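Local coordinates for protein ulvan Lyase-PL25 (Pseudoalteromonas sp. PLSV, PDB 5UAM) that cleaves ulvan, the sulfated cell-wall polysaccharide of green seaweeds, as a lyase of polysaccharide lyase family 25 built on a beta-propeller fold, at residues A[45-50]-A[418-423]; A[50-55]-A[68-73]. One frame throughout, in Å; residues are numbered along the deposited sequence.

Interaction 1 of 2, residues A[45-50]-A[418-423]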
ATOM      1  N   ALA A  45      -6.235   0.899   3.934  1.00 11.34           N
ATOM      2  CA  ALA A  45      -7.439   1.235   3.206  1.00 11.53           C
ATOM      3  C   ALA A  45      -8.676   1.121   4.084  1.00 12.39           C
ATOM      4  O   ALA A  45      -9.690   1.769   3.804  1.00 13.60           O
ATOM      5  CB  ALA A  45      -7.590   0.334   1.969  1.00 13.26           C
ATOM      6  N   GLY A  46      -8.615   0.304   5.129  1.00 11.43           N
ATOM      7  CA  GLY A  46      -9.710   0.171   6.065  1.00 13.83           C
ATOM      8  C   GLY A  46      -9.161  -0.080   7.451  1.00 11.70           C
ATOM      9  O   GLY A  46      -8.025  -0.536   7.625  1.00 12.10           O
ATOM     10  N   ILE A  47     -10.009   0.196   8.444  1.00 12.34           N
ATOM     11  CA  ILE A  47      -9.650   0.158   9.860  1.00 11.47           C
ATOM     12  C   ILE A  47     -10.858  -0.334  10.634  1.00 12.50           C
ATOM     13  O   ILE A  47     -11.977   0.140  10.412  1.00 12.35           O
ATOM     14  CB  ILE A  47      -9.264   1.551  10.392  1.00 12.25           C
ATOM     15  CG1 ILE A  47      -8.091   2.112   9.588  1.00 12.59           C
ATOM     16  CG2 ILE A  47      -8.983   1.480  11.886  1.00 14.91           C
ATOM     17  CD1 ILE A  47      -7.683   3.525   9.989  1.00 13.44           C
ATOM     18  N   HIS A  48     -10.638  -1.264  11.556  1.00 12.26           N
ATOM     19  CA  HIS A  48     -11.689  -1.707  12.463  1.00 12.27           C
ATOM     20  C   HIS A  48     -11.516  -1.027  13.814  1.00 14.17           C
ATOM     21  O   HIS A  48     -10.423  -1.035  14.385  1.00 15.70           O
ATOM     22  CB  HIS A  48     -11.644  -3.214  12.659  1.00 13.94           C
ATOM     23  CG  HIS A  48     -12.740  -3.724  13.530  1.00 15.49           C
ATOM     24  ND1 HIS A  48     -14.005  -3.974  13.045  1.00 16.23           N
ATOM     25  CD2 HIS A  48     -12.787  -3.970  14.860  1.00 17.71           C
ATOM     26  CE1 HIS A  48     -14.775  -4.387  14.042  1.00 16.01           C
ATOM     27  NE2 HIS A  48     -14.057  -4.397  15.151  1.00 18.19           N
ATOM     28  N   LYS A  49     -12.604  -0.492  14.361  1.00 13.79           N
ATOM     29  CA  LYS A  49     -12.556   0.067  15.706  1.00 15.15           C
ATOM     30  C   LYS A  49     -13.930  -0.058  16.343  1.00 14.91           C
ATOM     31  O   LYS A  49     -14.935   0.328  15.738  1.00 15.06           O
ATOM     32  CB  LYS A  49     -12.138   1.538  15.688  1.00 16.59           C
ATOM     33  CG  LYS A  49     -12.107   2.148  17.083  1.00 20.44           C
ATOM     34  CD  LYS A  49     -11.590   3.563  17.071  1.00 25.98           C
ATOM     35  CE  LYS A  49     -10.081   3.611  17.014  1.00 23.36           C
ATOM     36  NZ  LYS A  49      -9.444   3.260  18.319  1.00 22.72           N
ATOM     37  N   ASN A  50     -13.971  -0.608  17.554  1.00 16.16           N
ATOM     38  CA  ASN A  50     -15.187  -0.629  18.378  1.00 16.29           C
ATOM     39  C   ASN A  50     -16.364  -1.242  17.641  1.00 16.99           C
ATOM     40  O   ASN A  50     -17.480  -0.740  17.710  1.00 18.95           O
ATOM     41  CB  ASN A  50     -15.557   0.767  18.872  1.00 17.97           C
ATOM     42  CG  ASN A  50     -16.624   0.742  19.965  1.00 20.60           C
ATOM     43  OD1 ASN A  50     -16.636  -0.129  20.836  1.00 23.02           O
ATOM     44  ND2 ASN A  50     -17.528   1.718  19.920  1.00 21.85           N
ATOM     45  N   PHE A 418      -4.133  -5.955   4.588  1.00 11.82           N
ATOM     46  CA  PHE A 418      -5.053  -6.311   5.651  1.00 12.84           C
ATOM     47  C   PHE A 418      -5.494  -5.074   6.426  1.00 13.52           C
ATOM     48  O   PHE A 418      -4.686  -4.182   6.726  1.00 17.27           O
ATOM     49  CB  PHE A 418      -4.431  -7.314   6.608  1.00 13.08           C
ATOM     50  CG  PHE A 418      -4.368  -8.729   6.081  1.00 13.80           C
ATOM     51  CD1 PHE A 418      -5.521  -9.404   5.732  1.00 15.94           C
ATOM     52  CD2 PHE A 418      -3.154  -9.414   5.999  1.00 15.11           C
ATOM     53  CE1 PHE A 418      -5.461 -10.703   5.277  1.00 14.80           C
ATOM     54  CE2 PHE A 418      -3.101 -10.709   5.533  1.00 17.19           C
ATOM     55  CZ  PHE A 418      -4.253 -11.353   5.184  1.00 15.48           C
ATOM     56  N   ILE A 419      -6.778  -5.059   6.765  1.00 13.82           N
ATOM     57  CA  ILE A 419      -7.395  -3.987   7.536  1.00 12.14           C
ATOM     58  C   ILE A 419      -6.758  -3.868   8.904  1.00 14.55           C
ATOM     59  O   ILE A 419      -6.463  -4.869   9.581  1.00 15.18           O
ATOM     60  CB  ILE A 419      -8.895  -4.289   7.619  1.00 15.06           C
ATOM     61  CG1 ILE A 419      -9.471  -4.009   6.232  1.00 19.15           C
ATOM     62  CG2 ILE A 419      -9.616  -3.510   8.712  1.00 14.70           C
ATOM     63  CD1 ILE A 419     -10.872  -4.401   6.079  1.00 22.97           C
ATOM     64  N   LYS A 420      -6.529  -2.621   9.326  1.00 13.63           N
ATOM     65  CA  LYS A 420      -5.937  -2.370  10.628  1.00 13.85           C
ATOM     66  C   LYS A 420      -6.850  -2.885  11.729  1.00 13.77           C
ATOM     67  O   LYS A 420      -8.032  -2.552  11.783  1.00 14.11           O
ATOM     68  CB  LYS A 420      -5.666  -0.870  10.824  1.00 15.88           C
ATOM     69  CG  LYS A 420      -5.156  -0.502  12.239  1.00 17.91           C
ATOM     70  CD  LYS A 420      -4.875   0.972  12.395  1.00 23.11           C
ATOM     71  CE  LYS A 420      -4.624   1.343  13.855  1.00 30.29           C
ATOM     72  NZ  LYS A 420      -3.477   0.600  14.430  1.00 38.62           N
ATOM     73  N   ASP A 421      -6.292  -3.686  12.639  1.00 14.83           N
ATOM     74  CA  ASP A 421      -7.045  -4.235  13.757  1.00 14.93           C
ATOM     75  C   ASP A 421      -8.239  -5.065  13.290  1.00 15.21           C
ATOM     76  O   ASP A 421      -9.259  -5.164  13.987  1.00 18.15           O
ATOM     77  CB  ASP A 421      -7.456  -3.148  14.740  1.00 16.37           C
ATOM     78  CG  ASP A 421      -6.260  -2.507  15.410  1.00 21.05           C
ATOM     79  OD1 ASP A 421      -5.268  -3.222  15.721  1.00 24.74           O
ATOM     80  OD2 ASP A 421      -6.282  -1.281  15.646  1.00 22.35           O
ATOM     81  N   ALA A 422      -8.100  -5.708  12.132  1.00 15.13           N
ATOM     82  CA  ALA A 422      -9.197  -6.478  11.571  1.00 16.81           C
ATOM     83  C   ALA A 422      -9.674  -7.563  12.528  1.00 14.50           C
ATOM     84  O   ALA A 422      -8.898  -8.162  13.283  1.00 18.57           O
ATOM     85  CB  ALA A 422      -8.736  -7.155  10.296  1.00 20.11           C
ATOM     86  N   ILE A 423     -10.974  -7.821  12.462  1.00 17.75           N
ATOM     87  CA  ILE A 423     -11.590  -8.993  13.084  1.00 16.45           C
ATOM     88  C   ILE A 423     -11.795 -10.035  11.986  1.00 17.21           C
ATOM     89  O   ILE A 423     -11.745  -9.706  10.786  1.00 17.47           O
ATOM     90  CB  ILE A 423     -12.890  -8.627  13.820  1.00 18.57           C
ATOM     91  CG1 ILE A 423     -13.923  -7.986  12.875  1.00 21.03           C
ATOM     92  CG2 ILE A 423     -12.571  -7.705  14.980  1.00 21.75           C
ATOM     93  CD1 ILE A 423     -15.300  -7.873  13.492  1.00 26.94           C
TER
HETATM   94  O   HOH W   1      -5.957  -1.846   4.727  1.00 14.63           O
HETATM   95  O   HOH W   2      -8.311   0.366  15.294  1.00 18.22           O
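H48 and I423 meet with their side chains crossing at about a right angle, the isoleucine lying over one face of the imidazole. I423 CG2 stands 3.9 Å from the centroid of the H48 ring, a CH-pi contact displaced toward the CD2-NE2 rim, while I423 CD1 reaches H48 CE1 at 3.6 Å. H48 CG is anti to the backbone N (chi1 -177°), which puts CG on the side of I423; H48 CB lies 3.4 Å from D421 O. The rotation of the ring is fixed from elsewhere, by a hydrogen bond between H48 ND1 and the hydroxyl of T53. I47 and K420 behave differently: they lie side by side and point the same way, I47 CG1 being 4.0 Å from K420 CB, and the aliphatic part of the lysine runs past the isoleucine. The lysine then bends at its last torsion, and K420 NZ forms a salt bridge with D421 OD2 at 3.6 Å. I419 turns its CG2 branch to the backbone of G46, touching the carbonyl oxygen at 3.5 Å from CG2 to G46 O.

Two backbone bonds fasten the single beta bridge of I47 with K420: K420 N donates to G46 O, and H48 N to K420 O at 2.9 Å, the latter almost straight at 177°. The loop then reverses in a type II turn from I419 to A422, closed by A422 N bonding to I419 O. Beyond it, one water donates to both H48 O and D421 OD2.

Strand 46-49 is one of the two outer strands of its four-stranded sheet, with strand 52-58 on its other side and I47 packed on M104 and I106 of strand 103-106. The loop joining strands 412-415 and 428-433 thus borders this sheet, linking two neighbouring parts of the propeller.

Interaction 2 of 2, residues A[50-55]-A[68-73]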
ATOM      1  N   ASN A  50     -13.971  -0.608  17.554  1.00 16.16           N
ATOM      2  CA  ASN A  50     -15.187  -0.629  18.378  1.00 16.29           C
ATOM      3  C   ASN A  50     -16.364  -1.242  17.641  1.00 16.99           C
ATOM      4  O   ASN A  50     -17.480  -0.740  17.710  1.00 18.95           O
ATOM      5  CB  ASN A  50     -15.557   0.767  18.872  1.00 17.97           C
ATOM      6  CG  ASN A  50     -16.624   0.742  19.965  1.00 20.60           C
ATOM      7  OD1 ASN A  50     -16.636  -0.129  20.836  1.00 23.02           O
ATOM      8  ND2 ASN A  50     -17.528   1.718  19.920  1.00 21.85           N
ATOM      9  N   GLY A  51     -16.120  -2.324  16.909  1.00 16.34           N
ATOM     10  CA  GLY A  51     -17.200  -3.040  16.263  1.00 15.62           C
ATOM     11  C   GLY A  51     -17.606  -2.514  14.913  1.00 15.48           C
ATOM     12  O   GLY A  51     -18.556  -3.058  14.321  1.00 17.21           O
ATOM     13  N   ILE A  52     -16.940  -1.474  14.412  1.00 14.60           N
ATOM     14  CA  ILE A  52     -17.239  -0.880  13.118  1.00 14.29           C
ATOM     15  C   ILE A  52     -16.011  -1.057  12.241  1.00 13.98           C
ATOM     16  O   ILE A  52     -14.891  -0.758  12.669  1.00 14.29           O
ATOM     17  CB  ILE A  52     -17.549   0.624  13.241  1.00 15.14           C
ATOM     18  CG1 ILE A  52     -18.597   0.905  14.329  1.00 21.61           C
ATOM     19  CG2 ILE A  52     -17.926   1.191  11.877  1.00 16.46           C
ATOM     20  CD1 ILE A  52     -19.948   0.373  14.049  1.00 26.94           C
ATOM     21  N   THR A  53     -16.213  -1.519  11.013  1.00 13.40           N
ATOM     22  CA  THR A  53     -15.141  -1.553  10.022  1.00 12.72           C
ATOM     23  C   THR A  53     -15.358  -0.424   9.024  1.00 13.93           C
ATOM     24  O   THR A  53     -16.391  -0.374   8.353  1.00 13.37           O
ATOM     25  CB  THR A  53     -15.025  -2.905   9.314  1.00 13.72           C
ATOM     26  OG1 THR A  53     -14.791  -3.927  10.279  1.00 14.41           O
ATOM     27  CG2 THR A  53     -13.848  -2.919   8.338  1.00 13.34           C
ATOM     28  N   TYR A  54     -14.392   0.486   8.958  1.00 12.03           N
ATOM     29  CA  TYR A  54     -14.381   1.586   8.016  1.00 11.65           C
ATOM     30  C   TYR A  54     -13.565   1.179   6.807  1.00 13.21           C
ATOM     31  O   TYR A  54     -12.499   0.590   6.953  1.00 13.16           O
ATOM     32  CB  TYR A  54     -13.751   2.822   8.659  1.00 12.26           C
ATOM     33  CG  TYR A  54     -14.462   3.242   9.924  1.00 11.77           C
ATOM     34  CD1 TYR A  54     -14.070   2.736  11.158  1.00 13.02           C
ATOM     35  CD2 TYR A  54     -15.544   4.115   9.888  1.00 12.54           C
ATOM     36  CE1 TYR A  54     -14.722   3.111  12.335  1.00 13.04           C
ATOM     37  CE2 TYR A  54     -16.211   4.488  11.052  1.00 13.70           C
ATOM     38  CZ  TYR A  54     -15.796   3.978  12.268  1.00 14.02           C
ATOM     39  OH  TYR A  54     -16.441   4.317  13.427  1.00 16.18           O
ATOM     40  N   VAL A  55     -14.055   1.504   5.616  1.00 12.38           N
ATOM     41  CA  VAL A  55     -13.420   1.082   4.372  1.00 11.93           C
ATOM     42  C   VAL A  55     -13.365   2.259   3.410  1.00 11.75           C
ATOM     43  O   VAL A  55     -14.299   3.070   3.352  1.00 13.95           O
ATOM     44  CB  VAL A  55     -14.165  -0.109   3.744  1.00 13.72           C
ATOM     45  CG1 VAL A  55     -14.154  -1.308   4.720  1.00 14.64           C
ATOM     46  CG2 VAL A  55     -15.599   0.254   3.362  1.00 13.19           C
ATOM     47  N   SER A  68     -18.862   2.288   5.934  1.00 12.84           N
ATOM     48  CA  SER A  68     -18.621   1.574   7.177  1.00 13.24           C
ATOM     49  C   SER A  68     -19.647   0.474   7.361  1.00 14.22           C
ATOM     50  O   SER A  68     -20.780   0.572   6.878  1.00 14.75           O
ATOM     51  CB  SER A  68     -18.648   2.512   8.370  1.00 13.74           C
ATOM     52  OG  SER A  68     -19.936   3.022   8.620  1.00 16.64           O
ATOM     53  N   TYR A  69     -19.228  -0.559   8.097  1.00 14.02           N
ATOM     54  CA  TYR A  69     -20.078  -1.686   8.456  1.00 13.23           C
ATOM     55  C   TYR A  69     -20.085  -1.846   9.967  1.00 14.16           C
ATOM     56  O   TYR A  69     -19.022  -1.952  10.587  1.00 14.80           O
ATOM     57  CB  TYR A  69     -19.588  -2.972   7.797  1.00 15.67           C
ATOM     58  CG  TYR A  69     -20.486  -4.160   8.069  1.00 15.23           C
ATOM     59  CD1 TYR A  69     -21.763  -4.222   7.549  1.00 15.82           C
ATOM     60  CD2 TYR A  69     -20.071  -5.196   8.889  1.00 16.21           C
ATOM     61  CE1 TYR A  69     -22.587  -5.299   7.801  1.00 16.54           C
ATOM     62  CE2 TYR A  69     -20.883  -6.282   9.143  1.00 16.45           C
ATOM     63  CZ  TYR A  69     -22.137  -6.329   8.590  1.00 17.69           C
ATOM     64  OH  TYR A  69     -22.984  -7.399   8.821  1.00 20.18           O
ATOM     65  N   ASN A  70     -21.273  -1.881  10.543  1.00 14.68           N
ATOM     66  CA  ASN A  70     -21.466  -2.116  11.970  1.00 14.84           C
ATOM     67  C   ASN A  70     -21.733  -3.604  12.149  1.00 17.50           C
ATOM     68  O   ASN A  70     -22.774  -4.114  11.721  1.00 17.95           O
ATOM     69  CB  ASN A  70     -22.654  -1.289  12.455  1.00 18.61           C
ATOM     70  CG  ASN A  70     -22.892  -1.412  13.936  1.00 21.54           C
ATOM     71  OD1 ASN A  70     -22.821  -2.499  14.505  1.00 21.01           O
ATOM     72  ND2 ASN A  70     -23.168  -0.284  14.578  1.00 24.50           N
ATOM     73  N   HIS A  71     -20.783  -4.301  12.774  1.00 17.01           N
ATOM     74  CA  HIS A  71     -20.888  -5.753  12.889  1.00 16.71           C
ATOM     75  C   HIS A  71     -21.994  -6.187  13.835  1.00 18.40           C
ATOM     76  O   HIS A  71     -22.518  -7.298  13.681  1.00 23.02           O
ATOM     77  CB  HIS A  71     -19.534  -6.330  13.308  1.00 16.45           C
ATOM     78  CG  HIS A  71     -18.479  -6.187  12.254  1.00 16.17           C
ATOM     79  ND1 HIS A  71     -18.177  -7.203  11.373  1.00 17.96           N
ATOM     80  CD2 HIS A  71     -17.695  -5.140  11.902  1.00 15.86           C
ATOM     81  CE1 HIS A  71     -17.227  -6.799  10.546  1.00 18.18           C
ATOM     82  NE2 HIS A  71     -16.920  -5.549  10.843  1.00 16.12           N
ATOM     83  N   GLN A  72     -22.350  -5.363  14.824  1.00 18.95           N
ATOM     84  CA  GLN A  72     -23.405  -5.747  15.757  1.00 19.72           C
ATOM     85  C   GLN A  72     -24.790  -5.609  15.143  1.00 22.95           C
ATOM     86  O   GLN A  72     -25.651  -6.462  15.363  1.00 24.67           O
ATOM     87  CB  GLN A  72     -23.316  -4.919  17.042  1.00 21.37           C
ATOM     88  CG  GLN A  72     -24.377  -5.292  18.096  1.00 26.75           C
ATOM     89  CD  GLN A  72     -24.229  -4.524  19.403  1.00 33.79           C
ATOM     90  OE1 GLN A  72     -23.428  -3.591  19.507  1.00 41.35           O
ATOM     91  NE2 GLN A  72     -25.007  -4.918  20.412  1.00 34.85           N
ATOM     92  N   THR A  73     -25.028  -4.539  14.377  1.00 20.75           N
ATOM     93  CA  THR A  73     -26.354  -4.306  13.818  1.00 19.34           C
ATOM     94  C   THR A  73     -26.490  -4.833  12.400  1.00 20.23           C
ATOM     95  O   THR A  73     -27.619  -4.974  11.916  1.00 23.09           O
ATOM     96  CB  THR A  73     -26.663  -2.803  13.797  1.00 22.31           C
ATOM     97  OG1 THR A  73     -25.750  -2.154  12.911  1.00 21.67           O
ATOM     98  CG2 THR A  73     -26.528  -2.188  15.199  1.00 24.57           C
TER
HETATM   99  O   HOH W   3     -20.469  -3.527  16.284  1.00 27.20           O
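T53 and H71 are joined by a short hydrogen bond of 2.7 Å between T53 OG1 and H71 NE2, the hydroxyl lying at the edge of the imidazole near its plane. T53 OG1 stands beside its own backbone N (chi1 -59°), with H48 as its second partner. G51 O lies at the same ring's edge, 3.3 Å from H71 CD2, and accepts a nearly straight bond from H71 N. Further along the ladder T53 and Y69 form an antiparallel hydrogen-bonded pair, exchanging N-H and C=O in both directions, with T53 N to Y69 O at 2.9 Å.

I52, Y54, S68 and N70 occupy the opposite face of the sheet. I52 CD1 presses on the flat amide of N70, 3.3 Å from N70 ND2, while I52 CG2 and the CD2 side of the Y54 ring both reach S68 CB, each at 3.8 Å. I52 CG2 also stands over one face of the Y54 ring.

A second shell sets these groups. The Y69 ring brings CD2 over the centre of one H71 face, backing the imidazole. N70 OD1 accepts from T73 N at 3.0 Å, an Asx motif, with a weaker bond from Q72 N, which holds the amide against I52 as the chain leaves the strand. An alanine at N70 would probably leave T73 N without this acceptor, open a gap beside I52 CD1 and let the turn after the strand move more freely. A water bridges G51 O and Q72 N.

The pair forms the hairpin of strands 52-58 and 64-70, the two middle strands of an antiparallel four-stranded sheet. Strand 46-49 flanks it through the bond between I47 and Y54, strand 75-81 lies beyond 64-70, and M104 and I106 of strand 103-106 pack against Y54.

Overall arrangement
Both interactions reach the four-stranded antiparallel sheet ordered 46-49, 52-58, 64-70, 75-81, their centres about 9 Å apart. Interaction 2 pairs its two middle strands, whereas interaction 1 adds a loop from near the C-terminal end of the chain at the outer edge. Along the sequence, 68-73 follows 50-55 closely and 418-423 comes some 350 residues later, so the local hairpin is nested inside a long-range closure. The ranges 45-50 and 50-55 meet at N50. The two also touch where H48, H71 and I423 pack together. The closure therefore brings distant portions of the chain together beside one sheet, consistent with the circular layout of a beta-propeller.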